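Side-chain contacts in steroid delta-isomerase (Pseudomonas aeruginosa, PDB 3MSO), which probably acts as a steroid delta-isomerase, using a SnoaL-like domain of the NTF2 superfamily: residues B[101-106]-B[110-115]; B[39-42]-B[47-50]; B[73-78]-B[82-87]; B[28-33]-B[54-59]; B[63-68]-B[127-132]. All coordinates share one frame; numbering follows the deposited sequence. Where two conformers were deposited one is given.

Contact 1: B[101-106]-B[110-115]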
# COMPACT_ATOMS: atom_id res chain seq x y z
N MSE B 101 -18.84 -7.12 4.79
CA MSE B 101 -19.39 -8.43 4.43
C MSE B 101 -19.35 -9.30 5.69
O MSE B 101 -18.30 -9.81 6.06
CB MSE B 101 -18.67 -9.07 3.23
CG MSE B 101 -19.26 -10.45 2.84
SE MSE B 101 -19.03 -10.84 0.93
CE MSE B 101 -17.14 -10.65 0.77
N ILE B 102 -20.50 -9.41 6.35
CA ILE B 102 -20.67 -10.10 7.62
C ILE B 102 -21.32 -11.48 7.47
O ILE B 102 -22.40 -11.59 6.88
CB ILE B 102 -21.49 -9.20 8.63
CG1 ILE B 102 -21.03 -7.70 8.61
CG2 ILE B 102 -21.51 -9.80 10.05
CD1 ILE B 102 -21.91 -6.74 9.32
N ARG B 103 -20.67 -12.50 8.07
CA ARG B 103 -21.18 -13.87 8.18
C ARG B 103 -21.51 -14.13 9.68
O ARG B 103 -20.68 -13.85 10.56
CB ARG B 103 -20.19 -14.91 7.66
CG ARG B 103 -20.73 -16.34 7.74
CD ARG B 103 -19.67 -17.39 7.49
NE ARG B 103 -19.45 -17.58 6.06
CZ ARG B 103 -18.34 -17.23 5.41
NH1 ARG B 103 -17.32 -16.68 6.06
NH2 ARG B 103 -18.24 -17.45 4.10
N PHE B 104 -22.71 -14.68 9.95
CA PHE B 104 -23.19 -14.99 11.29
C PHE B 104 -23.34 -16.51 11.50
O PHE B 104 -23.46 -17.26 10.52
CB PHE B 104 -24.56 -14.35 11.48
CG PHE B 104 -24.65 -12.87 11.27
CD1 PHE B 104 -24.44 -11.99 12.32
CD2 PHE B 104 -25.03 -12.35 10.05
CE1 PHE B 104 -24.55 -10.62 12.13
CE2 PHE B 104 -25.17 -10.98 9.86
CZ PHE B 104 -24.93 -10.12 10.91
N ASP B 105 -23.36 -16.97 12.76
CA ASP B 105 -23.61 -18.39 13.03
C ASP B 105 -25.12 -18.62 13.31
O ASP B 105 -25.89 -17.66 13.19
CB ASP B 105 -22.70 -18.96 14.14
CG ASP B 105 -22.83 -18.37 15.53
OD1 ASP B 105 -23.87 -17.72 15.82
OD2 ASP B 105 -21.95 -18.63 16.35
N ASP B 106 -25.52 -19.87 13.65
CA ASP B 106 -26.90 -20.25 13.94
C ASP B 106 -27.48 -19.41 15.08
O ASP B 106 -28.68 -19.13 15.08
CB ASP B 106 -26.96 -21.72 14.39
CG ASP B 106 -26.72 -22.77 13.33
OD1 ASP B 106 -26.95 -22.48 12.15
OD2 ASP B 106 -26.41 -23.93 13.71
N ILE B 110 -21.50 -12.86 15.18
CA ILE B 110 -20.64 -12.49 14.06
C ILE B 110 -19.43 -13.42 14.12
O ILE B 110 -18.78 -13.47 15.15
CB ILE B 110 -20.24 -10.99 14.08
CG1 ILE B 110 -21.48 -10.06 13.89
CG2 ILE B 110 -19.13 -10.69 13.03
CD1 ILE B 110 -21.27 -8.57 14.29
N VAL B 111 -19.15 -14.16 13.03
CA VAL B 111 -18.02 -15.10 12.92
C VAL B 111 -16.94 -14.60 11.95
O VAL B 111 -15.75 -14.84 12.18
CB VAL B 111 -18.43 -16.57 12.64
CG1 VAL B 111 -19.32 -17.11 13.76
CG2 VAL B 111 -19.12 -16.74 11.28
N ASP B 112 -17.34 -13.91 10.89
CA ASP B 112 -16.42 -13.37 9.89
C ASP B 112 -16.87 -11.95 9.48
O ASP B 112 -18.02 -11.72 9.14
CB ASP B 112 -16.34 -14.32 8.68
CG ASP B 112 -15.16 -14.09 7.75
OD1 ASP B 112 -15.28 -13.26 6.83
OD2 ASP B 112 -14.14 -14.78 7.92
N PHE B 113 -15.95 -10.99 9.57
CA PHE B 113 -16.22 -9.62 9.20
C PHE B 113 -15.13 -9.22 8.23
O PHE B 113 -13.98 -9.02 8.63
CB PHE B 113 -16.21 -8.72 10.43
CG PHE B 113 -16.97 -7.42 10.28
CD1 PHE B 113 -16.58 -6.48 9.33
CD2 PHE B 113 -18.02 -7.10 11.13
CE1 PHE B 113 -17.25 -5.26 9.20
CE2 PHE B 113 -18.70 -5.88 11.00
CZ PHE B 113 -18.30 -4.97 10.05
N GLU B 114 -15.50 -9.11 6.95
CA GLU B 114 -14.61 -8.78 5.85
C GLU B 114 -14.95 -7.42 5.26
O GLU B 114 -16.09 -7.17 4.88
CB GLU B 114 -14.70 -9.88 4.81
CG GLU B 114 -13.71 -9.80 3.67
CD GLU B 114 -13.74 -11.00 2.76
OE1 GLU B 114 -14.55 -11.93 2.99
OE2 GLU B 114 -12.95 -11.01 1.79
N VAL B 115 -13.95 -6.53 5.22
CA VAL B 115 -14.13 -5.17 4.67
C VAL B 115 -13.33 -5.02 3.37
O VAL B 115 -12.23 -5.53 3.26
CB VAL B 115 -13.73 -4.09 5.73
CG1 VAL B 115 -13.90 -2.67 5.17
CG2 VAL B 115 -14.54 -4.25 7.01
O HOH W 1 -17.74 -12.59 5.70
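Met101 to Phe104 pair with Ile110 to Glu114 in an antiparallel beta hairpin of the NTF2-like sheet, interrupted by a classic beta bulge. Val111 and Asp112 both face Arg103 at the bulge. Backbone bonds set the register. Val111 N gives a firm bond to Arg103 O at 2.9 Å, and Asp112 N adds a weak, longer one to the same oxygen. Arg103 N returns a bond to Asp112 O, and Met101 and Glu114 exchange a further pair.

Apolar contacts fill the face carrying Ile102, Phe104, Ile110 and Phe113. At chi1 -43°, Ile102 holds CG1 beside its backbone N and CG2 beside its carbonyl carbon. CG1 thus lies over one face of the Phe113 ring, 4.0 Å from its centroid, a CH-pi contact. CG2 of Ile102 points the other way along the strands and meets Ile110 CG1 at 3.8 Å. Phe104 lies alongside Ile110 and brings CE1 to within 3.6 Å of Ile110 CG1. Thr14 of helix 9-23 touches both Phe104 and Ile110.

Charged groups gather on the other face. NH1 of Arg103 lies 4.1 Å from Asp112 OD1, beyond a salt bridge, with the guanidinium and carboxylate planes 67° apart. Asp112 instead pairs with Arg41, and Glu114 with Arg118 of the second subunit. One water donates to both strands, reaching Met101 O at 2.9 Å and Asp112 OD1 at 2.8 Å.

Contact 2: B[39-42]-B[47-50]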
# COMPACT_ATOMS: atom_id res chain seq x y z
N VAL B 39 -13.35 -13.59 13.30
CA VAL B 39 -12.25 -13.22 12.40
C VAL B 39 -12.55 -11.91 11.65
O VAL B 39 -13.68 -11.70 11.18
CB VAL B 39 -11.98 -14.41 11.47
CG1 VAL B 39 -11.49 -13.98 10.09
CG2 VAL B 39 -11.01 -15.39 12.12
N PHE B 40 -11.54 -11.03 11.57
CA PHE B 40 -11.64 -9.78 10.82
C PHE B 40 -10.66 -9.82 9.66
O PHE B 40 -9.46 -10.02 9.85
CB PHE B 40 -11.41 -8.55 11.71
CG PHE B 40 -11.48 -7.24 10.95
CD1 PHE B 40 -12.70 -6.65 10.65
CD2 PHE B 40 -10.32 -6.59 10.54
CE1 PHE B 40 -12.77 -5.45 9.96
CE2 PHE B 40 -10.39 -5.39 9.82
CZ PHE B 40 -11.61 -4.83 9.54
N ARG B 41 -11.20 -9.64 8.43
CA ARG B 41 -10.42 -9.62 7.19
C ARG B 41 -10.31 -8.19 6.69
O ARG B 41 -11.28 -7.61 6.21
CB ARG B 41 -11.00 -10.58 6.14
CG ARG B 41 -11.06 -12.00 6.67
CD ARG B 41 -11.55 -13.02 5.70
NE ARG B 41 -11.83 -14.28 6.39
CZ ARG B 41 -10.90 -15.18 6.72
NH1 ARG B 41 -9.63 -14.98 6.39
NH2 ARG B 41 -11.24 -16.28 7.37
N SER B 42 -9.14 -7.61 6.94
CA SER B 42 -8.80 -6.22 6.63
C SER B 42 -8.79 -5.91 5.13
O SER B 42 -8.30 -6.72 4.34
CB SER B 42 -7.45 -5.86 7.24
OG SER B 42 -7.15 -4.49 7.12
N LYS B 47 -3.48 -11.52 6.07
CA LYS B 47 -3.60 -12.21 7.35
C LYS B 47 -4.80 -11.69 8.15
O LYS B 47 -4.85 -10.50 8.46
CB LYS B 47 -2.30 -12.06 8.14
N PRO B 48 -5.77 -12.58 8.50
CA PRO B 48 -6.92 -12.14 9.30
C PRO B 48 -6.57 -11.85 10.76
O PRO B 48 -5.52 -12.25 11.22
CB PRO B 48 -7.91 -13.29 9.17
CG PRO B 48 -7.08 -14.48 8.93
CD PRO B 48 -5.85 -14.03 8.20
N TYR B 49 -7.45 -11.11 11.46
CA TYR B 49 -7.27 -10.77 12.87
C TYR B 49 -8.22 -11.67 13.61
O TYR B 49 -9.44 -11.54 13.47
CB TYR B 49 -7.58 -9.30 13.13
CG TYR B 49 -6.64 -8.35 12.43
CD1 TYR B 49 -6.88 -7.94 11.12
CD2 TYR B 49 -5.52 -7.84 13.08
CE1 TYR B 49 -6.02 -7.07 10.46
CE2 TYR B 49 -4.67 -6.93 12.44
CZ TYR B 49 -4.92 -6.55 11.13
OH TYR B 49 -4.06 -5.68 10.50
N ALA B 50 -7.66 -12.63 14.35
CA ALA B 50 -8.42 -13.65 15.06
C ALA B 50 -8.72 -13.31 16.51
O ALA B 50 -7.83 -12.87 17.25
CB ALA B 50 -7.70 -14.98 14.96
O HOH W 2 -6.77 -8.94 7.33
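Phe40 and Tyr49 form the hydrogen-bonded pair of a short antiparallel beta hairpin at one end of the sheet within the chain. Each satisfies the other's backbone groups. Phe40 N donates to Tyr49 O at 2.9 Å, and Tyr49 N donates to Phe40 O at 2.8 Å. Beyond the pair, a water accepts from Ser42 N and donates to Lys47 O, both at 2.7 Å.

Ser42 OG and Arg41 NE find partners outside the two segments: Met44 N in the connecting loop and, in a salt bridge, Asp112. Ser42 O accepts from Arg118 NE of the second subunit, and Val39 and Arg41 make backbone bonds to strand 110-118. The extended Arg41 chain carries NH1 obliquely to Pro48, 3.6 Å from CG. Val39 CG1 touches Pro48 CB on the same side of the hairpin.

On the other face, the Phe40 and Tyr49 side chains run alongside each other. Phe40 CG is anti to its own N (chi1 179°), Tyr49 CG beside its own (chi1 -64°). Tyr49 CD1 comes to the edge of the Phe40 ring, near its plane, 3.7 Å from Phe40 CD2. Ser42 CB also reaches the Tyr49 edge, 3.7 Å from CE1.

Contact 3: B[73-78]-B[82-87]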
# COMPACT_ATOMS: atom_id res chain seq x y z
N ARG B 73 -26.92 0.22 -0.07
CA ARG B 73 -27.55 -1.07 -0.33
C ARG B 73 -27.17 -2.11 0.71
O ARG B 73 -26.05 -2.14 1.22
CB ARG B 73 -27.17 -1.62 -1.73
CG ARG B 73 -27.87 -0.92 -2.88
CD ARG B 73 -27.35 -1.40 -4.21
NE ARG B 73 -25.98 -0.93 -4.46
CZ ARG B 73 -25.34 -1.11 -5.60
NH1 ARG B 73 -25.93 -1.74 -6.61
NH2 ARG B 73 -24.11 -0.64 -5.75
N GLN B 74 -28.13 -2.99 1.00
CA GLN B 74 -27.97 -4.10 1.93
C GLN B 74 -28.45 -5.33 1.19
O GLN B 74 -29.58 -5.37 0.70
CB GLN B 74 -28.75 -3.86 3.23
CG GLN B 74 -28.25 -2.62 3.95
CD GLN B 74 -28.78 -2.44 5.33
OE1 GLN B 74 -29.22 -3.38 5.98
NE2 GLN B 74 -28.70 -1.21 5.81
N LEU B 75 -27.57 -6.31 1.08
CA LEU B 75 -27.82 -7.53 0.35
C LEU B 75 -27.60 -8.74 1.24
O LEU B 75 -26.65 -8.78 2.02
CB LEU B 75 -26.85 -7.60 -0.87
CG LEU B 75 -26.77 -6.34 -1.77
CD1 LEU B 75 -25.55 -5.47 -1.41
CD2 LEU B 75 -26.76 -6.71 -3.23
N ALA B 76 -28.47 -9.74 1.11
CA ALA B 76 -28.41 -10.97 1.89
C ALA B 76 -28.12 -12.19 1.00
O ALA B 76 -28.62 -12.27 -0.12
CB ALA B 76 -29.73 -11.18 2.63
N SER B 77 -27.36 -13.15 1.53
CA SER B 77 -27.12 -14.42 0.84
C SER B 77 -28.40 -15.30 0.98
O SER B 77 -29.20 -15.06 1.91
CB SER B 77 -25.92 -15.13 1.45
OG SER B 77 -26.14 -15.38 2.83
N ALA B 78 -28.61 -16.30 0.08
CA ALA B 78 -29.81 -17.16 0.15
C ALA B 78 -29.96 -17.99 1.44
O ALA B 78 -31.07 -18.37 1.79
CB ALA B 78 -29.92 -18.06 -1.07
N SER B 82 -25.41 -14.52 5.69
CA SER B 82 -24.44 -13.53 5.26
C SER B 82 -25.13 -12.29 4.70
O SER B 82 -26.16 -12.37 4.02
CB SER B 82 -23.44 -14.10 4.26
OG SER B 82 -22.40 -14.78 4.94
N VAL B 83 -24.53 -11.14 5.02
CA VAL B 83 -25.00 -9.82 4.62
C VAL B 83 -23.85 -9.00 4.05
O VAL B 83 -22.69 -9.16 4.47
CB VAL B 83 -25.70 -9.14 5.83
CG1 VAL B 83 -24.72 -8.52 6.82
CG2 VAL B 83 -26.73 -8.11 5.37
N VAL B 84 -24.15 -8.15 3.08
CA VAL B 84 -23.22 -7.16 2.55
C VAL B 84 -23.88 -5.80 2.78
O VAL B 84 -25.01 -5.57 2.33
CB VAL B 84 -22.77 -7.39 1.08
CG1 VAL B 84 -22.23 -6.09 0.46
CG2 VAL B 84 -21.73 -8.49 0.99
N LEU B 85 -23.18 -4.94 3.53
CA LEU B 85 -23.63 -3.58 3.83
C LEU B 85 -22.73 -2.63 3.06
O LEU B 85 -21.55 -2.47 3.42
CB LEU B 85 -23.60 -3.26 5.34
CG LEU B 85 -24.21 -4.31 6.28
CD1 LEU B 85 -23.90 -3.98 7.72
CD2 LEU B 85 -25.71 -4.49 6.01
N GLU B 86 -23.26 -2.07 1.96
CA GLU B 86 -22.56 -1.12 1.09
C GLU B 86 -22.52 0.23 1.81
O GLU B 86 -23.55 0.66 2.35
CB GLU B 86 -23.30 -0.98 -0.25
CG GLU B 86 -22.77 0.14 -1.14
CD GLU B 86 -23.63 0.50 -2.32
OE1 GLU B 86 -24.87 0.61 -2.17
OE2 GLU B 86 -23.05 0.73 -3.41
N PHE B 87 -21.35 0.90 1.80
CA PHE B 87 -21.22 2.22 2.41
C PHE B 87 -20.39 3.19 1.59
O PHE B 87 -19.56 2.78 0.76
CB PHE B 87 -20.67 2.12 3.86
CG PHE B 87 -19.24 1.61 4.01
CD1 PHE B 87 -18.16 2.47 3.85
CD2 PHE B 87 -19.00 0.28 4.34
CE1 PHE B 87 -16.85 2.00 3.99
CE2 PHE B 87 -17.68 -0.19 4.47
CZ PHE B 87 -16.62 0.67 4.27
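A chi1 of 171° swings CG away from the Glu86 nitrogen, and the extended chain carries the carboxylate to Arg73. The Arg73 chain bends at chi3, -70°, and turns the NE edge of its guanidinium to meet it. The grip is side-on. NE donates to Glu86 OE1 at 3.0 Å and NH2 to Glu86 OE2 at 2.9 Å. Both carboxylate oxygens lie in the guanidinium plane, but the nitrogens approach from above the carboxylate plane. Arg73 N also bonds to OE1, through the anti lone pair. OE1 is thus held by two donors from one residue, which should limit rotation of the carboxylate. Lys97 adds a salt bridge at OE2.

Leu75 and Val84 lie side by side, with Leu75 CD1 3.9 Å from Val84 CG1. Their backbones exchange two bonds. Toward the turn, Ser77 N donates to Ser82 O at 2.9 Å, while Ser82 N makes a weak bond to Ser77 OG, which also hydrogen-bonds to Asp79.

This antiparallel beta hairpin joins strands 69-77 and 82-91. Strand 94-104 flanks strand 82-91, and helix 9-23 covers Val83 and Leu85. Leu75, Ala76 and Ser77 pair with an antiparallel strand of the second subunit, continuing the sheet across the interface.

Contact 4: B[28-33]-B[54-59]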
# COMPACT_ATOMS: atom_id res chain seq x y z
N SER B 28 -19.27 0.22 21.91
CA SER B 28 -18.89 -0.31 23.22
C SER B 28 -19.54 -1.68 23.49
O SER B 28 -18.90 -2.54 24.12
CB SER B 28 -19.14 0.69 24.35
OG SER B 28 -20.43 1.28 24.32
N GLY B 29 -20.75 -1.90 22.95
CA GLY B 29 -21.49 -3.15 23.09
C GLY B 29 -21.12 -4.23 22.09
O GLY B 29 -21.69 -5.33 22.11
N LEU B 30 -20.15 -3.94 21.20
CA LEU B 30 -19.70 -4.84 20.15
C LEU B 30 -19.20 -6.21 20.60
O LEU B 30 -19.61 -7.18 19.96
CB LEU B 30 -18.74 -4.13 19.20
CG LEU B 30 -18.16 -4.89 18.02
CD1 LEU B 30 -19.24 -5.48 17.12
CD2 LEU B 30 -17.28 -3.99 17.22
N PRO B 31 -18.40 -6.40 21.68
CA PRO B 31 -17.97 -7.77 22.03
C PRO B 31 -19.10 -8.80 22.23
O PRO B 31 -18.87 -9.99 22.00
CB PRO B 31 -17.11 -7.56 23.28
CG PRO B 31 -16.62 -6.17 23.16
CD PRO B 31 -17.77 -5.41 22.59
N ARG B 32 -20.32 -8.33 22.57
CA ARG B 32 -21.52 -9.13 22.79
C ARG B 32 -22.01 -9.77 21.48
O ARG B 32 -22.48 -10.91 21.50
CB ARG B 32 -22.63 -8.25 23.40
CG ARG B 32 -23.72 -9.00 24.17
CD ARG B 32 -25.08 -8.34 24.00
N LEU B 33 -21.89 -9.03 20.35
CA LEU B 33 -22.33 -9.46 19.03
C LEU B 33 -21.35 -10.39 18.34
O LEU B 33 -21.71 -11.03 17.34
CB LEU B 33 -22.63 -8.24 18.12
CG LEU B 33 -23.52 -7.12 18.71
CD1 LEU B 33 -23.70 -6.00 17.73
CD2 LEU B 33 -24.88 -7.63 19.13
N VAL B 54 -9.49 -8.63 19.62
CA VAL B 54 -8.76 -8.02 18.49
C VAL B 54 -9.74 -7.39 17.50
O VAL B 54 -9.58 -6.22 17.13
CB VAL B 54 -7.86 -9.06 17.76
CG1 VAL B 54 -6.90 -8.38 16.80
CG2 VAL B 54 -7.09 -9.93 18.76
N VAL B 55 -10.76 -8.17 17.09
CA VAL B 55 -11.83 -7.78 16.15
C VAL B 55 -12.58 -6.53 16.63
O VAL B 55 -12.76 -5.59 15.84
CB VAL B 55 -12.77 -8.97 15.84
CG1 VAL B 55 -14.02 -8.52 15.09
CG2 VAL B 55 -12.04 -10.06 15.07
N SER B 56 -12.98 -6.51 17.92
CA SER B 56 -13.71 -5.40 18.53
C SER B 56 -12.89 -4.12 18.47
O SER B 56 -13.40 -3.06 18.11
CB SER B 56 -14.09 -5.73 19.97
OG SER B 56 -14.99 -4.77 20.48
N MSE B 57 -11.59 -4.26 18.76
CA MSE B 57 -10.65 -3.18 18.79
C MSE B 57 -10.42 -2.55 17.42
O MSE B 57 -10.38 -1.33 17.32
CB MSE B 57 -9.36 -3.66 19.41
CG MSE B 57 -8.54 -2.54 19.98
SE MSE B 57 -6.71 -2.89 19.55
CE MSE B 57 -6.80 -2.62 17.55
N ILE B 58 -10.27 -3.38 16.37
CA ILE B 58 -10.06 -2.86 15.01
C ILE B 58 -11.34 -2.18 14.52
O ILE B 58 -11.26 -1.06 13.99
CB ILE B 58 -9.50 -3.93 14.02
CG1 ILE B 58 -8.18 -4.47 14.53
CG2 ILE B 58 -9.30 -3.36 12.62
CD1 ILE B 58 -8.01 -5.79 14.26
N LEU B 59 -12.52 -2.81 14.78
CA LEU B 59 -13.81 -2.26 14.37
C LEU B 59 -14.13 -0.94 15.07
O LEU B 59 -14.77 -0.09 14.46
CB LEU B 59 -14.97 -3.25 14.49
CG LEU B 59 -14.94 -4.44 13.52
CD1 LEU B 59 -15.91 -5.52 13.96
CD2 LEU B 59 -15.26 -4.00 12.11
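Leu30 and Leu59 cross at about a right angle where the short, irregular helical turn 30-33 meets helix 52-65, in the helical part of this NTF2-like fold. The contact is small. One leucine pair is apolar, and a serine hydroxyl meets carbons of Leu30 and Pro31. No hydrogen bond links the two segments.

Leu30 points toward the longer helix. With chi1 at -179° its CG extends opposite the backbone nitrogen, and the CD2 branch makes the contact with Leu59. That methyl lies 3.7 Å from Leu59 CB and 3.9 Å from Leu59 CD1. It therefore sits across the base of the Leu59 side chain as well as against one branch. Leu59 CG lies beside its own backbone N (chi1 -68°), with the carbonyl carbon on the far side. Both leucines are buried. Trp18 of helix 9-23 packs on Leu30, while Phe40 of strand 38-41 packs on Leu59. The leucine pair thus lies between parts of the fold that are distant in sequence.

Ser56 precedes Leu59 by about one helical turn. It also points toward the short helix, beside the more exposed edge of the contact. Leu30 CB and CG both lie 4.0 Å from Ser56 OG. Pro31 turns the CG and CD edge of its ring to the same hydroxyl. The ring carbons simply lie against it. Pro31 CG is 3.4 Å from Ser56 OG, and Pro31 CD is 3.5 Å from it.

Contact 5: B[63-68]-B[127-132]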
# COMPACT_ATOMS: atom_id res chain seq x y z
N LEU B 63 -13.95 2.94 13.08
CA LEU B 63 -15.05 3.85 13.42
C LEU B 63 -14.55 5.27 13.67
O LEU B 63 -15.28 6.22 13.39
CB LEU B 63 -15.82 3.30 14.63
CG LEU B 63 -17.00 4.09 15.17
CD1 LEU B 63 -18.23 3.93 14.27
CD2 LEU B 63 -17.32 3.67 16.60
N THR B 64 -13.33 5.43 14.18
CA THR B 64 -12.76 6.75 14.49
C THR B 64 -12.09 7.38 13.27
O THR B 64 -11.75 8.57 13.28
CB THR B 64 -11.79 6.68 15.71
OG1 THR B 64 -10.68 5.85 15.39
CG2 THR B 64 -12.48 6.17 16.98
N VAL B 65 -11.92 6.60 12.20
CA VAL B 65 -11.27 7.05 10.98
C VAL B 65 -12.28 7.53 9.93
O VAL B 65 -12.15 8.64 9.42
CB VAL B 65 -10.28 5.99 10.44
CG1 VAL B 65 -9.64 6.43 9.12
CG2 VAL B 65 -9.20 5.66 11.47
N PHE B 66 -13.28 6.67 9.61
CA PHE B 66 -14.30 6.99 8.61
C PHE B 66 -15.07 8.25 8.95
O PHE B 66 -15.62 8.35 10.05
CB PHE B 66 -15.28 5.81 8.41
CG PHE B 66 -14.76 4.64 7.61
CD1 PHE B 66 -13.91 4.82 6.52
CD2 PHE B 66 -15.20 3.34 7.90
CE1 PHE B 66 -13.46 3.73 5.78
CE2 PHE B 66 -14.78 2.26 7.12
CZ PHE B 66 -13.90 2.46 6.08
N GLU B 67 -15.07 9.22 8.02
CA GLU B 67 -15.83 10.48 8.10
C GLU B 67 -17.01 10.36 7.12
O GLU B 67 -16.88 9.68 6.09
CB GLU B 67 -14.99 11.69 7.66
CG GLU B 67 -13.88 12.13 8.59
CD GLU B 67 -13.03 13.22 7.95
OE1 GLU B 67 -13.53 14.36 7.80
OE2 GLU B 67 -11.88 12.91 7.55
N ASP B 68 -18.13 11.04 7.41
CA ASP B 68 -19.35 11.07 6.58
C ASP B 68 -19.80 9.65 6.15
O ASP B 68 -20.22 9.44 4.99
CB ASP B 68 -19.22 12.04 5.36
CG ASP B 68 -18.45 13.34 5.56
OD1 ASP B 68 -18.14 13.69 6.73
OD2 ASP B 68 -18.14 14.00 4.54
N GLY B 127 -5.76 2.92 5.32
CA GLY B 127 -4.61 2.24 5.90
C GLY B 127 -3.68 3.16 6.67
O GLY B 127 -3.33 2.87 7.82
N GLU B 128 -3.31 4.32 6.08
CA GLU B 128 -2.44 5.34 6.67
C GLU B 128 -2.99 5.77 8.04
O GLU B 128 -2.25 5.75 9.03
CB GLU B 128 -2.37 6.56 5.73
CG GLU B 128 -0.99 6.94 5.23
CD GLU B 128 -0.58 8.35 5.62
OE1 GLU B 128 -0.54 8.66 6.84
OE2 GLU B 128 -0.22 9.13 4.71
N GLU B 129 -4.28 6.15 8.08
CA GLU B 129 -4.98 6.64 9.26
C GLU B 129 -5.19 5.59 10.33
O GLU B 129 -5.09 5.91 11.51
CB GLU B 129 -6.29 7.30 8.85
CG GLU B 129 -6.65 8.53 9.66
CD GLU B 129 -5.62 9.65 9.66
OE1 GLU B 129 -5.22 10.10 8.57
OE2 GLU B 129 -5.23 10.08 10.77
N MSE B 130 -5.46 4.32 9.91
CA MSE B 130 -5.64 3.19 10.81
C MSE B 130 -4.37 2.99 11.63
O MSE B 130 -4.45 2.84 12.85
CB MSE B 130 -5.96 1.93 9.99
CG MSE B 130 -7.44 1.76 9.70
SE MSE B 130 -8.47 1.68 11.35
CE MSE B 130 -7.70 0.02 12.10
N GLY B 131 -3.22 3.02 10.96
CA GLY B 131 -1.89 2.86 11.56
C GLY B 131 -1.51 4.01 12.47
O GLY B 131 -0.94 3.79 13.55
N ARG B 132 -1.83 5.24 12.04
CA ARG B 132 -1.60 6.48 12.77
C ARG B 132 -2.41 6.42 14.09
O ARG B 132 -1.86 6.74 15.14
CB ARG B 132 -2.02 7.68 11.88
CG ARG B 132 -1.52 9.06 12.34
CD ARG B 132 -0.72 9.84 11.30
NE ARG B 132 0.32 10.70 11.89
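This is a small, mainly apolar helix-to-helix contact. Val65, at the end of helix 52-65, packs against Glu129 and Met130 of the C-terminal helix 120-138. No hydrogen bond joins the two segments directly. Val65 is buried and points toward the other helix, and its two methyls have different partners.

CG1, placed across from the Val65 nitrogen by chi1 177°, meets the aliphatic base of Glu129. It lies 3.5 Å from Glu129 CB and 3.7 Å from Glu129 CG. The two side chains approach at a slant. Glu129 sets out toward Val65, but its chain bends at chi2 (56°) and turns the carboxylate off to the side. There it forms a salt bridge with Arg133 on the same helix. Only the carbon part of this acidic side chain therefore packs on the valine.

CG2 takes the other partner. It lies 4.1 Å from Glu129 O and, in one of two conformers of the selenomethionine Met130, 4.0 Å from the selenium. This second contact is therefore less certain.

Around the contact, Leu126 and Arg133 of helix 120-138 also touch Val65. Val91 of strand 82-91 adds a sheet residue. Met130, in that conformer, also touches Ile58, Thr61 and Val62 of helix 52-65. Thr64 O accepts a hydrogen bond from Arg133 NH2, a polar link between the same helices.

In the fold
Contacts 1, 2 and 3 are hairpins of one sheet. Contact 1 touches both others: Arg41 N probably bonds to Phe113 O at 2.9 Å, and Val83 N probably bonds to Ile102 O at 2.9 Å. Contacts 2 and 3 lie further apart, their centres about 19 Å from each other. Contact 4 packs helix 52-65 near contact 2, with Phe40 CE1 3.6 Å from Leu59 CD2. Contact 5 uses the same helix and meets contact 4 through Ile58 and one conformer of Met130. It also touches contact 3, with Phe87 CE1 3.6 Å from Phe66 CZ. Contacts 1, 2 and 3 all reach the second subunit, while contacts 2, 4 and 5 reach the third.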